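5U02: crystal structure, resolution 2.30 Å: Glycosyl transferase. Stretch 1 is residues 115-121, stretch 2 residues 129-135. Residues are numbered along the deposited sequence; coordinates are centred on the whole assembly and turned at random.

Stretch 1 115-121: DGKLNIQ
Stretch 2, residues 129-135: FEGIDIA

Two antiparallel strands, one through L118 to Q121 and the other through F129 to I132, lie side by side in this contact, their axes 163° apart in direction and 4.3 Å apart at closest approach. Four backbone hydrogen bonds, in two reciprocal pairs, set the register. L118 N donates to I132 O at 2.9 Å with an N-H...O angle of 178°, and I132 N returns the bond to L118 O at 2.8 Å and 169°. Two residues further along the first strand, I120 N donates to F129 O at 2.9 Å and 168°, while F129 N reaches I120 O at 2.9 Å with a more bent 148°.

These pairs cannot belong to one uninterrupted ladder: from L118 to I120 is two steps, but from I132 back to F129 is three. The second strand therefore carries one extra residue, and the backbone angles place the irregularity at G131. Its phi/psi of 80/45 stands apart from the extended values of its neighbours, E130 at -115/147 and I132 at -94/120, and positive phi is a region that favours glycine. The hydrogen-bonded pairs have CA-CA distances of 4.8 Å (L118-I132) and 5.4 Å (I120-F129); N119 CA lies 4.1 Å from E130 CA.

A side chain serves the extra residue. G131 N donates to N119 OD1 at 2.8 Å and 154°, so the amide finds an acceptor in the asparagine across from the irregularity. N119 is built with chi1 -60° (m) and chi2 -14°; its CB points to the sheet face shared with E130, but the end of the side chain comes nearer the other strand. Its ND2 lies 3.2 Å from E130 OE2, at an angle too poor for a hydrogen bond. Between the outer pairs, N119 CA makes a CA-H...O contact with F129 O at 3.4 Å.

L118, I120, F129 and I132 direct their CB atoms to the opposite face, where the packing is apolar. L118 CB and I132 CB are 4.1 Å apart, and I120 CD1 meets I132 CD1 at 3.7 Å. I120 (chi1 -59°, chi2 168°) and I132 (-51°, -177°) are both mt, whereas L118 sits off the standard wells at chi1 -98°, with chi2 42°. Beyond the strand pairing, L118 CD1 touches I134 CD1 at 3.6 Å; I134, also mt, starts sideways from its CA, but its end comes nearer. The F129 ring (chi1 -59°, chi2 89°) has I120 O at its edge, near the ring plane.

At the other end of the pairing, K117 crosses beside G131 to D133, its CB sideways, with chi angles of -97°, 140°, 51° and -165°. Its aliphatic chain makes the contacts: CG is 3.5 Å from I132 O, CD 3.2 Å from D133 OD1, and CE 3.8 Å from G131 CA. G116 precedes it at phi/psi 71/25. The rule to read here is that an added residue can be accommodated by a glycine with positive phi and an asparagine acceptor, with regular backbone pairs retained on both sides.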

# COMPACT_ATOMS: atom_id res chain seq x y z
N ASP A 115 -6.76 -16.40 17.02
CA ASP A 115 -7.45 -15.38 17.81
C ASP A 115 -6.53 -14.20 18.15
O ASP A 115 -6.64 -13.60 19.22
CB ASP A 115 -8.04 -15.96 19.11
CG ASP A 115 -9.03 -17.07 18.85
OD1 ASP A 115 -10.18 -16.76 18.46
OD2 ASP A 115 -8.68 -18.24 19.06
N GLY A 116 -5.63 -13.84 17.23
CA GLY A 116 -4.69 -12.77 17.51
C GLY A 116 -3.64 -13.13 18.53
O GLY A 116 -3.09 -12.24 19.19
N LYS A 117 -3.33 -14.42 18.68
CA LYS A 117 -2.32 -14.88 19.62
C LYS A 117 -1.50 -15.98 18.97
O LYS A 117 -1.94 -16.64 18.02
CB LYS A 117 -2.96 -15.38 20.92
CG LYS A 117 -2.98 -14.34 22.03
CD LYS A 117 -4.29 -14.37 22.81
CE LYS A 117 -4.64 -15.77 23.27
NZ LYS A 117 -6.06 -15.87 23.70
N LEU A 118 -0.30 -16.18 19.49
CA LEU A 118 0.67 -17.09 18.89
C LEU A 118 0.56 -18.49 19.48
O LEU A 118 0.39 -18.66 20.69
CB LEU A 118 2.09 -16.56 19.09
CG LEU A 118 2.73 -15.79 17.92
CD1 LEU A 118 1.73 -14.85 17.28
CD2 LEU A 118 3.94 -15.02 18.40
N ASN A 119 0.68 -19.49 18.61
CA ASN A 119 0.90 -20.88 18.99
C ASN A 119 2.25 -21.30 18.42
O ASN A 119 2.42 -21.31 17.20
CB ASN A 119 -0.22 -21.80 18.48
CG ASN A 119 -1.58 -21.40 19.02
OD1 ASN A 119 -1.69 -20.61 19.95
ND2 ASN A 119 -2.63 -21.96 18.42
N ILE A 120 3.19 -21.64 19.29
CA ILE A 120 4.60 -21.76 18.92
C ILE A 120 5.13 -23.13 19.31
O ILE A 120 4.94 -23.57 20.45
CB ILE A 120 5.45 -20.66 19.58
CG1 ILE A 120 4.96 -19.27 19.17
CG2 ILE A 120 6.92 -20.84 19.20
CD1 ILE A 120 5.56 -18.15 20.00
N GLN A 121 5.82 -23.79 18.37
CA GLN A 121 6.70 -24.91 18.67
C GLN A 121 8.12 -24.44 18.39
O GLN A 121 8.45 -24.08 17.26
CB GLN A 121 6.36 -26.15 17.84
CG GLN A 121 7.45 -27.22 17.91
CD GLN A 121 7.32 -28.31 16.83
OE1 GLN A 121 7.15 -28.01 15.65
NE2 GLN A 121 7.42 -29.57 17.24
N PHE A 129 3.22 -24.59 22.60
CA PHE A 129 2.64 -23.71 23.60
C PHE A 129 1.68 -22.75 22.91
O PHE A 129 2.06 -22.08 21.94
CB PHE A 129 3.72 -22.95 24.36
CG PHE A 129 4.71 -23.83 25.06
CD1 PHE A 129 5.85 -24.28 24.42
CD2 PHE A 129 4.48 -24.23 26.37
CE1 PHE A 129 6.75 -25.10 25.06
CE2 PHE A 129 5.38 -25.05 27.02
CZ PHE A 129 6.52 -25.49 26.37
N GLU A 130 0.44 -22.69 23.39
CA GLU A 130 -0.63 -22.04 22.66
C GLU A 130 -1.14 -20.82 23.42
O GLU A 130 -1.14 -20.79 24.65
CB GLU A 130 -1.78 -23.03 22.40
CG GLU A 130 -1.29 -24.44 22.06
CD GLU A 130 -2.22 -25.19 21.13
OE1 GLU A 130 -2.53 -26.37 21.42
OE2 GLU A 130 -2.65 -24.62 20.11
N GLY A 131 -1.56 -19.81 22.66
CA GLY A 131 -2.20 -18.63 23.22
C GLY A 131 -1.25 -17.60 23.82
O GLY A 131 -1.51 -17.08 24.91
N ILE A 132 -0.17 -17.28 23.11
CA ILE A 132 0.84 -16.37 23.62
C ILE A 132 0.53 -14.96 23.13
O ILE A 132 0.48 -14.71 21.92
CB ILE A 132 2.25 -16.81 23.17
CG1 ILE A 132 2.46 -18.29 23.50
CG2 ILE A 132 3.31 -15.94 23.82
CD1 ILE A 132 3.84 -18.81 23.16
N ASP A 133 0.32 -14.04 24.07
CA ASP A 133 -0.00 -12.65 23.73
C ASP A 133 1.14 -12.01 22.94
O ASP A 133 2.30 -12.43 23.01
CB ASP A 133 -0.28 -11.84 25.00
CG ASP A 133 -1.71 -12.01 25.50
OD1 ASP A 133 -2.52 -12.65 24.80
OD2 ASP A 133 -2.02 -11.48 26.59
N ILE A 134 0.80 -10.97 22.18
CA ILE A 134 1.77 -10.22 21.39
C ILE A 134 1.97 -8.86 22.06
O ILE A 134 1.05 -8.03 22.10
CB ILE A 134 1.33 -10.06 19.93
CG1 ILE A 134 0.94 -11.41 19.35
CG2 ILE A 134 2.45 -9.43 19.12
CD1 ILE A 134 0.90 -11.42 17.83
N ALA A 135 3.18 -8.63 22.57
CA ALA A 135 3.53 -7.38 23.22
C ALA A 135 3.81 -6.29 22.19
O ALA A 135 3.98 -6.56 21.00
CB ALA A 135 4.74 -7.58 24.14